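Local coordinates for lectin (Trichosanthes anguina, PDB 4HR6), which binds galactose-type sugars through its beta-trefoil lectin chain and is a nontoxic three-chain homologue of type II ribosome-inactivating proteins, at the interface of chains A and B and the interface of chains C and A. Coordinates in Å, arbitrary orientation; residue numbers count along the deposited sequence, not the author numbering. Chains: chain A, Lectin; chain B, Lectin; chain C, Lectin.

Contact 1: the interface of chains A and B. Residues chain A 189, 192-193; chain B 175, 219-221, 262.
A:Pro189 and A:Ala193 pack against B:Phe219 where the ribosome-inactivating-protein-like chain A meets the second ricin-type beta-trefoil domain of chain B. The pairing of a toxin-like chain with a lectin chain is the hallmark of type II RIPs. The tight part centres on the pyrrolidine ring of A:Pro189, the first residue of helix 189-192. Its CG meets methyl CD2 of B:Leu175 at 3.9 Å; the ring and the leucine branch pass antiparallel, side by side. Methyl CD1 of B:Leu262 straddles the neighbouring ring edge, 4.1 Å from both CB and CG of A:Pro189. B:Phe219 brings its CB, rather than its ring tip, to chain A: this carbon sits 3.9 Å from the methyl CB of A:Ala193 and also packs against CB of A:Pro189. The first torsion of B:Phe219, with CG anti to its own carbonyl carbon (chi1 -73°), swings the phenyl ring away from A:Ala193, toward B:Leu175, where CE1 of B:Phe219 lies 3.7 Å from CD2 of B:Leu175. The ring thus backs the methyl that touches the proline, a second-shell support. Beyond B:Phe219 the packing becomes mixed, carbon against carbonyl. A:Leu192, whose CG is anti to the backbone N (chi1 -169°), places CD2 3.7 Å from the carbonyl O of B:Phe219. The carbonyl O of A:Leu192 faces B:Ala221, 3.5 Å from its CA. No direct polar bond joins the chains in this patch. The watery side lies past A:Ala193, where one water bridges two backbones: it is 2.9 Å from the carbonyl O of A:Ala193 and meets the amide N of B:Leu262 in a nearly straight bond (175° at H). The water links the residue just after helix 189-192 to strand 261-263 of chain B.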
# COMPACT_ATOMS: atom_id res chain seq x y z
N PRO A 189 0.37 5.41 0.19
CA PRO A 189 0.98 4.28 -0.52
C PRO A 189 1.13 3.05 0.36
O PRO A 189 1.06 1.91 -0.14
CB PRO A 189 2.35 4.82 -0.97
CG PRO A 189 2.54 6.12 -0.28
CD PRO A 189 1.19 6.63 0.11
N LEU A 192 -2.35 1.40 -0.39
CA LEU A 192 -2.69 1.11 -1.76
C LEU A 192 -1.62 0.31 -2.50
O LEU A 192 -1.94 -0.53 -3.33
CB LEU A 192 -2.93 2.44 -2.50
CG LEU A 192 -3.55 2.31 -3.89
CD1 LEU A 192 -4.89 1.60 -3.77
CD2 LEU A 192 -3.71 3.66 -4.57
N ALA A 193 -0.35 0.57 -2.21
CA ALA A 193 0.74 -0.15 -2.89
C ALA A 193 1.30 -1.29 -2.06
O ALA A 193 2.32 -1.86 -2.43
CB ALA A 193 1.87 0.83 -3.24
N LEU B 175 7.95 11.24 0.21
CA LEU B 175 6.76 11.28 -0.63
C LEU B 175 5.78 12.33 -0.10
O LEU B 175 5.26 12.22 1.01
CB LEU B 175 6.10 9.91 -0.69
CG LEU B 175 6.76 8.83 -1.55
CD1 LEU B 175 8.25 8.68 -1.27
CD2 LEU B 175 6.05 7.51 -1.30
N PHE B 219 1.79 5.82 -6.66
CA PHE B 219 2.05 4.40 -6.37
C PHE B 219 0.76 3.63 -6.44
O PHE B 219 -0.12 3.81 -5.59
CB PHE B 219 2.68 4.24 -4.99
CG PHE B 219 4.10 4.69 -4.90
CD1 PHE B 219 4.43 6.03 -4.95
CD2 PHE B 219 5.12 3.76 -4.74
CE1 PHE B 219 5.75 6.45 -4.86
CE2 PHE B 219 6.44 4.17 -4.64
CZ PHE B 219 6.75 5.52 -4.70
N LEU B 220 0.61 2.77 -7.43
CA LEU B 220 -0.63 2.04 -7.63
C LEU B 220 -0.54 0.57 -7.18
O LEU B 220 0.54 0.07 -6.84
CB LEU B 220 -1.05 2.12 -9.10
CG LEU B 220 -1.33 3.52 -9.66
CD1 LEU B 220 -1.52 3.42 -11.16
CD2 LEU B 220 -2.53 4.17 -9.02
N ALA B 221 -1.67 -0.11 -7.22
CA ALA B 221 -1.78 -1.49 -6.74
C ALA B 221 -1.11 -2.51 -7.65
O ALA B 221 -0.93 -3.65 -7.26
CB ALA B 221 -3.25 -1.85 -6.55
N LEU B 262 7.76 0.34 -1.82
CA LEU B 262 8.10 1.38 -0.89
C LEU B 262 8.53 0.71 0.40
O LEU B 262 7.71 0.03 1.05
CB LEU B 262 6.89 2.28 -0.62
CG LEU B 262 7.07 3.76 -0.28
CD1 LEU B 262 6.04 4.19 0.76
CD2 LEU B 262 8.45 4.14 0.19
O HOH W 1 4.96 -0.60 -2.15

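Contact 2: the interface of chains C and A. Residues chain C 25, 34-37; chain A 150, 197-200.
A:Gln198 pairs with C:Val36 in a parallel beta bridge between the extended C-terminal part of chain A and strand 34-37 of chain C. Both chains appear to be pieces of one RIP-type A chain, so the bridge would hold a divided fold together. Two backbone bonds flank C:Val36: the amide N of A:Gln198 donates to the carbonyl O of C:Pro35 (3.0 Å), and the amide N of C:Leu37 donates to the carbonyl O of A:Gln198 (3.1 Å). The side chain of A:Gln198 adds a third bond. Its CB stands beside the carbonyl O of C:Pro35. CG sits over the backbone, flanked by its own N and carbonyl carbon (chi1 64°), which turns it across the strand of chain C: CG of A:Gln198 lies 3.4 Å from the carbonyl O of C:Pro35 and also packs on CA of C:Val36. The chain then runs extended, and the amide carbon CD comes alongside methyl CG2 of C:Val36. At the tip, NE2 of A:Gln198 donates to the carbonyl O of C:Ile34 (2.9 Å). That bond is bent, 138° at H: the acceptor lies close to the plane of the glutamine amide, but the donor stands well above the plane of the carbonyl. The amide thus reaches the backbone oxygen one residue before the one bound by its own main chain. On the other branch of C:Val36, CG1 packs obliquely against CB of A:Tyr200 at 3.7 Å. C:Leu37 reaches toward chain A with both methyls: CD2 meets CD1 of A:Leu197 at roughly a right angle, while CD1 approaches the indole of A:Trp150 at its edge, in the ring plane. The indole is oriented from within chain A: CB of A:Leu199 sits over one face, toward the rim, and NE1 of A:Trp150 donates to the carbonyl O of A:Leu197 (2.9 Å, 166° at H), with that oxygen in the plane of the ring.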
# COMPACT_ATOMS: atom_id res chain seq x y z
N GLY C 25 -6.31 -14.65 -5.40
CA GLY C 25 -6.95 -13.38 -5.68
C GLY C 25 -7.92 -13.48 -6.84
O GLY C 25 -7.62 -14.10 -7.87
N ILE C 34 -6.83 -3.77 -6.08
CA ILE C 34 -6.46 -4.79 -5.09
C ILE C 34 -7.49 -5.92 -5.10
O ILE C 34 -8.65 -5.69 -4.84
CB ILE C 34 -6.40 -4.19 -3.69
CG1 ILE C 34 -5.48 -2.97 -3.69
CG2 ILE C 34 -5.94 -5.23 -2.68
CD1 ILE C 34 -5.48 -2.20 -2.39
N PRO C 35 -7.07 -7.15 -5.42
CA PRO C 35 -8.04 -8.23 -5.49
C PRO C 35 -8.62 -8.69 -4.13
O PRO C 35 -7.91 -8.76 -3.13
CB PRO C 35 -7.27 -9.38 -6.14
CG PRO C 35 -5.85 -8.94 -6.29
CD PRO C 35 -5.69 -7.58 -5.72
N VAL C 36 -9.91 -8.99 -4.13
CA VAL C 36 -10.56 -9.66 -3.03
C VAL C 36 -10.31 -11.14 -3.21
O VAL C 36 -10.23 -11.61 -4.33
CB VAL C 36 -12.08 -9.41 -3.03
CG1 VAL C 36 -12.71 -10.03 -1.79
CG2 VAL C 36 -12.37 -7.91 -3.09
N LEU C 37 -10.16 -11.88 -2.11
CA LEU C 37 -9.96 -13.32 -2.19
C LEU C 37 -11.14 -13.99 -2.87
O LEU C 37 -12.30 -13.57 -2.69
CB LEU C 37 -9.77 -13.94 -0.81
CG LEU C 37 -8.48 -13.57 -0.10
CD1 LEU C 37 -8.57 -13.84 1.39
CD2 LEU C 37 -7.33 -14.32 -0.72
N TRP A 150 -4.84 -6.62 9.18
CA TRP A 150 -5.23 -6.98 7.80
C TRP A 150 -6.73 -7.07 7.58
O TRP A 150 -7.25 -6.64 6.55
CB TRP A 150 -4.60 -8.31 7.43
CG TRP A 150 -4.97 -8.80 6.11
CD1 TRP A 150 -4.64 -8.25 4.91
CD2 TRP A 150 -5.73 -9.98 5.80
NE1 TRP A 150 -5.15 -9.00 3.88
CE2 TRP A 150 -5.83 -10.07 4.40
CE3 TRP A 150 -6.34 -10.97 6.59
CZ2 TRP A 150 -6.51 -11.10 3.75
CZ3 TRP A 150 -7.02 -12.00 5.95
CH2 TRP A 150 -7.09 -12.06 4.54
N LEU A 197 -3.70 -8.62 -1.16
CA LEU A 197 -4.90 -9.45 -1.11
C LEU A 197 -5.79 -8.91 -0.00
O LEU A 197 -5.29 -8.53 1.05
CB LEU A 197 -4.55 -10.89 -0.78
CG LEU A 197 -3.86 -11.73 -1.85
CD1 LEU A 197 -3.50 -13.09 -1.27
CD2 LEU A 197 -4.69 -11.89 -3.11
N GLN A 198 -7.10 -8.88 -0.22
CA GLN A 198 -7.99 -8.42 0.84
C GLN A 198 -9.06 -9.44 1.20
O GLN A 198 -9.62 -10.12 0.33
CB GLN A 198 -8.59 -7.05 0.54
CG GLN A 198 -9.50 -6.97 -0.65
CD GLN A 198 -9.93 -5.55 -0.94
OE1 GLN A 198 -10.60 -4.92 -0.13
NE2 GLN A 198 -9.55 -5.03 -2.10
N LEU A 199 -9.32 -9.53 2.50
CA LEU A 199 -10.41 -10.35 3.02
C LEU A 199 -11.76 -9.75 2.60
O LEU A 199 -11.98 -8.55 2.75
CB LEU A 199 -10.33 -10.40 4.54
CG LEU A 199 -11.30 -11.32 5.29
CD1 LEU A 199 -11.01 -12.78 5.02
CD2 LEU A 199 -11.18 -11.03 6.78
N TYR A 200 -12.64 -10.60 2.10
CA TYR A 200 -14.03 -10.23 1.81
C TYR A 200 -14.85 -9.93 3.08
O TYR A 200 -14.90 -10.72 4.00
CB TYR A 200 -14.71 -11.34 1.02
CG TYR A 200 -16.16 -11.05 0.75
CD1 TYR A 200 -17.16 -11.56 1.58
CD2 TYR A 200 -16.54 -10.25 -0.32
CE1 TYR A 200 -18.49 -11.30 1.35
CE2 TYR A 200 -17.87 -10.00 -0.57
CZ TYR A 200 -18.84 -10.52 0.28
OH TYR A 200 -20.16 -10.28 0.04

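The centres of contact 1 and contact 2 lie about 16 Å apart, and both draw on the same C-terminal stretch of chain A: A:Pro189, A:Leu192 and A:Ala193 face chain B, and residues 197-200 face chain C. Three residues separate the two uses, so one segment meets the lectin chain and then the small chain. All three chains come together between the contacts, where B:Ala221 approaches C:Ile34. Because the same stretch of chain A serves both neighbours, the two contacts may depend on one another, though the structure alone does not show it.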